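Local structure of capsid Protein (Unidentified, 4DMI) at the interface of chains A and B. The protein forms a pentamer and, as a phage capsid protein, probably contributes to the shell of the virus particle. Sequence-based numbering; all coordinates share one arbitrary frame. Chains: chain A/B, Capsid Protein.

Contact 1: the interface of chains A and B. Residues chain A 39-42; chain B 42, 44-45.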
loop_
_atom_site.group_PDB
_atom_site.type_symbol
_atom_site.label_atom_id
_atom_site.label_comp_id
_atom_site.label_asym_id
_atom_site.label_seq_id
_atom_site.Cartn_x
_atom_site.Cartn_y
_atom_site.Cartn_z
ATOM N N ILE A 39 -28.971 17.289 3.399
ATOM C CA ILE A 39 -29.626 16.084 2.906
ATOM C C ILE A 39 -28.740 14.873 3.162
ATOM O O ILE A 39 -27.573 14.874 2.789
ATOM C CB ILE A 39 -29.888 16.176 1.388
ATOM C CG1 ILE A 39 -30.666 17.450 1.042
ATOM C CG2 ILE A 39 -30.607 14.929 0.891
ATOM C CD1 ILE A 39 -32.033 17.558 1.708
ATOM N N PRO A 40 -29.288 13.834 3.809
ATOM C CA PRO A 40 -28.504 12.611 3.997
ATOM C C PRO A 40 -28.556 11.767 2.732
ATOM O O PRO A 40 -29.636 11.606 2.160
ATOM C CB PRO A 40 -29.229 11.913 5.149
ATOM C CG PRO A 40 -30.656 12.363 5.022
ATOM C CD PRO A 40 -30.612 13.760 4.454
ATOM N N VAL A 41 -27.411 11.255 2.292
ATOM C CA VAL A 41 -27.362 10.481 1.056
ATOM C C VAL A 41 -26.674 9.137 1.252
ATOM O O VAL A 41 -25.921 8.953 2.207
ATOM C CB VAL A 41 -26.627 11.253 -0.075
ATOM C CG1 VAL A 41 -27.349 12.565 -0.407
ATOM C CG2 VAL A 41 -25.172 11.507 0.298
ATOM N N VAL A 42 -26.947 8.193 0.354
ATOM C CA VAL A 42 -26.074 7.035 0.196
ATOM C C VAL A 42 -25.599 6.999 -1.252
ATOM O O VAL A 42 -26.347 7.360 -2.163
ATOM C CB VAL A 42 -26.737 5.685 0.600
ATOM C CG1 VAL A 42 -26.910 5.593 2.112
ATOM C CG2 VAL A 42 -28.071 5.494 -0.106
ATOM N N VAL B 42 -24.713 15.012 4.019
ATOM C CA VAL B 42 -23.878 14.099 4.789
ATOM C C VAL B 42 -24.025 12.692 4.212
ATOM O O VAL B 42 -25.122 12.286 3.816
ATOM C CB VAL B 42 -24.191 14.121 6.308
ATOM C CG1 VAL B 42 -23.840 15.478 6.902
ATOM C CG2 VAL B 42 -25.648 13.783 6.577
ATOM N N LEU B 44 -24.067 8.807 4.493
ATOM C CA LEU B 44 -24.300 7.710 5.435
ATOM C C LEU B 44 -23.916 6.338 4.878
ATOM O O LEU B 44 -24.191 5.308 5.507
ATOM C CB LEU B 44 -25.772 7.686 5.849
ATOM C CG LEU B 44 -26.293 8.810 6.745
ATOM C CD1 LEU B 44 -27.801 8.865 6.697
ATOM C CD2 LEU B 44 -25.837 8.579 8.163
ATOM N N THR B 45 -23.277 6.321 3.709
ATOM C CA THR B 45 -22.973 5.069 3.026
ATOM C C THR B 45 -22.162 4.104 3.883
ATOM O O THR B 45 -22.479 2.915 3.940
ATOM C CB THR B 45 -22.225 5.310 1.701
ATOM O OG1 THR B 45 -22.907 6.329 0.963
ATOM C CG2 THR B 45 -22.173 4.029 0.871
#
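A:Pro40 pairs with B:Val42 in a parallel beta bridge that joins strand 37-43 of one chain to the same strand of the other. The N-H of B:Val42 goes to A:Ile39 O, and the carbonyl B:Val42 O accepts a bond from A:Val41 N at 2.9 Å. B:Val42 thus bonds the two residues that flank A:Pro40. The proline needs no N-H of its own in this register. A third bond runs from B:Leu44 N to A:Val41 O at 2.9 Å, just beyond the end of the B strand.

The side chains add small apolar touches. A:Pro40 CB, on the ring, meets the methyl B:Leu44 CD1 at 3.7 Å. In B:Val42, CG1 is anti to the carbonyl carbon (chi1 -66°), which leaves CG2 between the backbone N and the carbonyl carbon. B:Val42 CG2 lies 4.0 Å from A:Pro40 CA. A:Val42 touches B:Thr45, the first residue of helix 45-48. The methyl A:Val42 CG1 lies 4.1 Å from B:Thr45 CA. The threonine hydroxyl is anti to its own carbonyl carbon (chi1 -48°), which turns it toward the A strand. B:Thr45 OG1 ends 3.3 Å from A:Val42 CA.

Contact 2: the interface of chains A and B. Residues chain A 52, 56-57, 60, 176; chain B 84, 139-141, 167.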
loop_
_atom_site.group_PDB
_atom_site.type_symbol
_atom_site.label_atom_id
_atom_site.label_comp_id
_atom_site.label_asym_id
_atom_site.label_seq_id
_atom_site.Cartn_x
_atom_site.Cartn_y
_atom_site.Cartn_z
ATOM N N ALA A 52 -16.609 -3.482 -7.923
ATOM C CA ALA A 52 -15.170 -3.738 -7.883
ATOM C C ALA A 52 -14.351 -2.604 -8.488
ATOM O O ALA A 52 -13.418 -2.829 -9.259
ATOM C CB ALA A 52 -14.838 -5.071 -8.562
ATOM N N ASP A 56 -7.678 -1.942 -5.348
ATOM C CA ASP A 56 -7.140 -3.264 -5.049
ATOM C C ASP A 56 -7.926 -4.358 -5.758
ATOM O O ASP A 56 -7.342 -5.312 -6.289
ATOM C CB ASP A 56 -7.073 -3.512 -3.536
ATOM C CG ASP A 56 -8.435 -3.491 -2.865
ATOM O OD1 ASP A 56 -9.312 -2.705 -3.286
ATOM O OD2 ASP A 56 -8.628 -4.259 -1.896
ATOM N N LEU A 57 -9.246 -4.194 -5.810
ATOM C CA LEU A 57 -10.102 -5.138 -6.528
ATOM C C LEU A 57 -9.936 -5.026 -8.042
ATOM O O LEU A 57 -9.820 -6.032 -8.745
ATOM C CB LEU A 57 -11.575 -4.923 -6.173
ATOM C CG LEU A 57 -11.955 -5.066 -4.701
ATOM C CD1 LEU A 57 -13.458 -4.875 -4.543
ATOM C CD2 LEU A 57 -11.502 -6.416 -4.128
ATOM N N ALA A 60 -6.931 -6.761 -9.612
ATOM C CA ALA A 60 -6.732 -8.176 -9.277
ATOM C C ALA A 60 -6.283 -9.045 -10.449
ATOM O O ALA A 60 -6.685 -8.838 -11.590
ATOM C CB ALA A 60 -8.007 -8.758 -8.653
ATOM N N PRO A 176 -11.536 -6.832 -14.393
ATOM C CA PRO A 176 -11.095 -8.228 -14.353
ATOM C C PRO A 176 -12.289 -9.169 -14.257
ATOM O O PRO A 176 -13.323 -8.781 -13.703
ATOM C CB PRO A 176 -10.261 -8.288 -13.061
ATOM C CG PRO A 176 -10.894 -7.290 -12.155
ATOM C CD PRO A 176 -11.397 -6.177 -13.077
ATOM N N PHE B 84 -13.091 -12.303 -4.655
ATOM C CA PHE B 84 -11.776 -11.677 -4.606
ATOM C C PHE B 84 -11.091 -12.090 -3.311
ATOM O O PHE B 84 -11.692 -12.008 -2.229
ATOM C CB PHE B 84 -11.901 -10.150 -4.616
ATOM C CG PHE B 84 -12.409 -9.570 -5.904
ATOM C CD1 PHE B 84 -13.768 -9.556 -6.193
ATOM C CD2 PHE B 84 -11.527 -8.983 -6.809
ATOM C CE1 PHE B 84 -14.245 -8.995 -7.378
ATOM C CE2 PHE B 84 -11.996 -8.416 -7.990
ATOM C CZ PHE B 84 -13.359 -8.423 -8.275
ATOM N N MET B 139 -3.651 -9.972 -4.805
ATOM C CA MET B 139 -5.104 -9.935 -4.925
ATOM C C MET B 139 -5.482 -10.770 -6.140
ATOM O O MET B 139 -5.023 -10.496 -7.252
ATOM C CB MET B 139 -5.605 -8.501 -5.106
ATOM C CG MET B 139 -7.124 -8.356 -5.161
ATOM S SD MET B 139 -7.956 -8.750 -3.608
ATOM C CE MET B 139 -6.853 -7.955 -2.437
ATOM N N VAL B 140 -6.306 -11.796 -5.917
ATOM C CA VAL B 140 -6.714 -12.731 -6.951
ATOM C C VAL B 140 -8.230 -12.788 -7.018
ATOM O O VAL B 140 -8.894 -12.916 -5.986
ATOM C CB VAL B 140 -6.217 -14.141 -6.599
ATOM C CG1 VAL B 140 -6.721 -15.164 -7.613
ATOM C CG2 VAL B 140 -4.680 -14.172 -6.491
ATOM N N LYS B 141 -8.785 -12.692 -8.223
ATOM C CA LYS B 141 -10.219 -12.897 -8.404
ATOM C C LYS B 141 -10.452 -14.261 -9.025
ATOM O O LYS B 141 -9.891 -14.551 -10.083
ATOM C CB LYS B 141 -10.826 -11.833 -9.312
ATOM C CG LYS B 141 -12.331 -12.012 -9.509
ATOM C CD LYS B 141 -12.904 -11.069 -10.558
ATOM C CE LYS B 141 -14.391 -11.325 -10.753
ATOM N NZ LYS B 141 -14.942 -10.539 -11.890
ATOM N N ALA B 167 -14.080 -9.821 -1.087
ATOM C CA ALA B 167 -15.352 -9.429 -1.686
ATOM C C ALA B 167 -15.975 -10.580 -2.455
ATOM O O ALA B 167 -15.297 -11.547 -2.804
ATOM C CB ALA B 167 -15.153 -8.227 -2.603
#
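Helix-on-sheet packing brings A:Leu57, on the short helix 55-58, against B:Phe84 on strand 83-92 of the neighbouring subunit in this pentameric capsid protein. The two side chains cross at about a right angle. The methyl A:Leu57 CD2 sits over the CG-CD2 rim of one ring face and lies 3.7 Å from B:Phe84 CD2. The opposite face is covered at its centre from within chain B by the lysine methylene B:Lys141 CG, 3.8 Å above the plane of the B:Phe84 ring. The ring therefore lies between the leucine methyl and the lysine stem. At its far end, B:Phe84 CZ meets the methyl A:Ala52 CB at 3.7 Å. B:Phe84 CE2 lies near the backbone oxygen A:Leu57 O, at 3.3 Å.

B:Met139, on strand 133-142, starts with CG anti to its backbone N (chi1 -177°) and then bends at chi2 and chi3. B:Met139 CG touches the methyl A:Ala60 CB at 3.6 Å. The bend carries the terminal methyl B:Met139 CE to the carboxylate oxygen A:Asp56 OD2, 4.1 Å away.

B:Lys141 is extended throughout, so its amine reaches past the phenylalanine ring to the C-terminal residue of chain A. B:Lys141 NZ gives a hydrogen bond of 3.0 Å to A:Pro176 O. The amine is tilted 33° from the carbonyl plane. As A:Pro176 ends the chain, a terminal carboxylate may add attraction.

Contact 3: the interface of chains A and B. Residues chain A 90-92, 131, 156, 158, 160; chain B 96, 119-120, 122.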
loop_
_atom_site.group_PDB
_atom_site.type_symbol
_atom_site.label_atom_id
_atom_site.label_comp_id
_atom_site.label_asym_id
_atom_site.label_seq_id
_atom_site.Cartn_x
_atom_site.Cartn_y
_atom_site.Cartn_z
ATOM N N ASN A 90 10.484 -11.148 -9.511
ATOM C CA ASN A 90 11.840 -11.202 -8.968
ATOM C C ASN A 90 12.880 -11.507 -10.045
ATOM O O ASN A 90 12.596 -12.179 -11.045
ATOM C CB ASN A 90 11.944 -12.281 -7.884
ATOM C CG ASN A 90 11.184 -11.930 -6.636
ATOM O OD1 ASN A 90 11.549 -11.002 -5.919
ATOM N ND2 ASN A 90 10.130 -12.693 -6.347
ATOM N N LEU A 91 14.101 -11.030 -9.804
ATOM C CA LEU A 91 15.271 -11.374 -10.607
ATOM C C LEU A 91 16.258 -12.152 -9.736
ATOM O O LEU A 91 16.311 -11.965 -8.520
ATOM C CB LEU A 91 15.967 -10.099 -11.100
ATOM C CG LEU A 91 15.078 -8.945 -11.569
ATOM C CD1 LEU A 91 15.878 -7.636 -11.669
ATOM C CD2 LEU A 91 14.458 -9.292 -12.911
ATOM N N SER A 92 17.085 -12.996 -10.350
ATOM C CA SER A 92 18.154 -13.663 -9.606
ATOM C C SER A 92 19.297 -12.703 -9.355
ATOM O O SER A 92 19.929 -12.272 -10.310
ATOM C CB SER A 92 18.718 -14.830 -10.416
ATOM O OG SER A 92 17.697 -15.709 -10.852
ATOM N N SER A 131 23.163 -15.540 -3.409
ATOM C CA SER A 131 22.182 -14.827 -4.211
ATOM C C SER A 131 20.817 -14.799 -3.522
ATOM O O SER A 131 20.440 -15.739 -2.816
ATOM C CB SER A 131 22.106 -15.493 -5.606
ATOM O OG SER A 131 21.030 -15.000 -6.392
ATOM N N GLU A 156 21.975 -19.408 -16.042
ATOM C CA GLU A 156 22.019 -19.415 -14.578
ATOM C C GLU A 156 21.144 -18.381 -13.881
ATOM O O GLU A 156 21.069 -18.398 -12.649
ATOM C CB GLU A 156 23.453 -19.238 -14.079
ATOM C CG GLU A 156 24.393 -20.352 -14.505
ATOM C CD GLU A 156 25.818 -20.114 -14.063
ATOM O OE1 GLU A 156 26.090 -19.046 -13.477
ATOM O OE2 GLU A 156 26.670 -20.996 -14.305
ATOM N N ARG A 158 17.290 -16.061 -13.758
ATOM C CA ARG A 158 15.915 -15.927 -14.209
ATOM C C ARG A 158 15.282 -14.578 -13.901
ATOM O O ARG A 158 15.704 -13.877 -12.977
ATOM C CB ARG A 158 15.066 -17.017 -13.566
ATOM C CG ARG A 158 15.383 -18.387 -14.091
ATOM C CD ARG A 158 14.460 -19.403 -13.494
ATOM N NE ARG A 158 14.809 -20.743 -13.952
ATOM C CZ ARG A 158 14.208 -21.369 -14.953
ATOM N NH1 ARG A 158 13.209 -20.784 -15.595
ATOM N NH2 ARG A 158 14.606 -22.582 -15.305
ATOM N N GLN A 160 11.302 -13.701 -13.271
ATOM C CA GLN A 160 10.059 -14.429 -13.033
ATOM C C GLN A 160 9.025 -13.474 -12.510
ATOM O O GLN A 160 9.343 -12.564 -11.757
ATOM C CB GLN A 160 10.255 -15.496 -11.954
ATOM C CG GLN A 160 11.305 -16.525 -12.261
ATOM C CD GLN A 160 11.457 -17.538 -11.150
ATOM O OE1 GLN A 160 11.278 -17.220 -9.955
ATOM N NE2 GLN A 160 11.787 -18.772 -11.525
ATOM N N GLU B 96 17.696 -21.443 -8.899
ATOM C CA GLU B 96 16.850 -21.382 -10.093
ATOM C C GLU B 96 16.898 -22.680 -10.899
ATOM O O GLU B 96 16.069 -22.893 -11.787
ATOM C CB GLU B 96 17.225 -20.174 -10.962
ATOM C CG GLU B 96 18.657 -20.187 -11.477
ATOM C CD GLU B 96 18.824 -20.990 -12.752
ATOM O OE1 GLU B 96 19.826 -21.718 -12.873
ATOM O OE2 GLU B 96 17.958 -20.875 -13.641
ATOM N N ARG B 119 11.915 -20.562 -7.234
ATOM C CA ARG B 119 13.163 -21.047 -7.833
ATOM C C ARG B 119 13.874 -19.904 -8.525
ATOM O O ARG B 119 13.754 -19.711 -9.737
ATOM C CB ARG B 119 12.876 -22.185 -8.810
ATOM C CG ARG B 119 12.471 -23.482 -8.116
ATOM C CD ARG B 119 12.580 -24.660 -9.070
ATOM N NE ARG B 119 12.086 -24.353 -10.410
ATOM C CZ ARG B 119 12.727 -24.668 -11.535
ATOM N NH1 ARG B 119 13.889 -25.300 -11.491
ATOM N NH2 ARG B 119 12.205 -24.347 -12.712
ATOM N N ILE B 120 14.609 -19.136 -7.731
ATOM C CA ILE B 120 15.045 -17.822 -8.152
ATOM C C ILE B 120 16.506 -17.492 -7.876
ATOM O O ILE B 120 17.069 -16.628 -8.538
ATOM C CB ILE B 120 14.116 -16.744 -7.512
ATOM C CG1 ILE B 120 14.348 -15.346 -8.099
ATOM C CG2 ILE B 120 14.266 -16.729 -5.993
ATOM C CD1 ILE B 120 14.167 -15.274 -9.608
ATOM N N SER B 122 20.641 -17.554 -7.671
ATOM C CA SER B 122 21.716 -17.939 -8.572
ATOM C C SER B 122 23.060 -17.770 -7.891
ATOM O O SER B 122 23.753 -16.774 -8.119
ATOM C CB SER B 122 21.664 -17.069 -9.830
ATOM O OG SER B 122 22.605 -17.485 -10.804
HETATM O O HOH W 1 16.909 -23.855 -14.576
#
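B:Ile120, on strand 119-121 of chain B, reaches between A:Asn90 on strand 83-92 and A:Gln160 on strand 158-167 at the subunit interface. B:Ile120 CB lies 3.8 Å from the amide oxygen A:Gln160 OE1. B:Ile120 CG1 is anti to the backbone N (chi1 -170°) and meets A:Asn90 CB at 3.9 Å. The tip methyl B:Ile120 CD1 comes to 3.5 Å from A:Gln160 OE1. The isoleucine and glutamine side chains run past each other in opposite directions.

Polar bonds hold the carbonyls of B:Arg119 and of B:Ile120 itself. The glutamine amide A:Gln160 NE2 donates to B:Arg119 O at 2.8 Å, from above the carbonyl plane. This bond is short but bent, its acceptor well out of the glutamine amide plane. The hydroxyl A:Ser92 OG donates to B:Ile120 O at 2.6 Å. Within chain A the A:Arg158 N-H points at that hydroxyl, which helps to place it.

The hydroxyl B:Ser122 OG donates to A:Glu156 O at 2.6 Å, also from above the carbonyl plane. B:Ser122 N gives a nearly straight bond of 2.9 Å to A:Ser131 OG.

A:Arg158 stretches out from CG to NE and crosses B:Glu96 at about a right angle. A:Arg158 NE forms a salt bridge with the carboxylate B:Glu96 OE2 at 3.2 Å, although the hydrogen bond is weak. B:Arg119 NH2 lies over one face of the guanidinium, toward its rim. At the edge, water 1 joins A:Arg158 NH2 to B:Glu96 O.

The three contacts follow one long subunit boundary. The C-alpha centres of contact 1 and contact 2 are about 27 Å apart, those of contact 2 and contact 3 about 28 Å, and those of contact 1 and contact 3 about 52 Å, so contact 2 lies midway. In contact 1 both chains use strand 37-43, in a shifted register, with A:Val42 and B:Val42 both taking part. Strands 83-92 and 158-167 serve contact 2 in chain B and contact 3 in chain A. The interface is not an exact two-fold. In the pentamer each subunit can thus play both roles, one toward each neighbour, which suits ring closure.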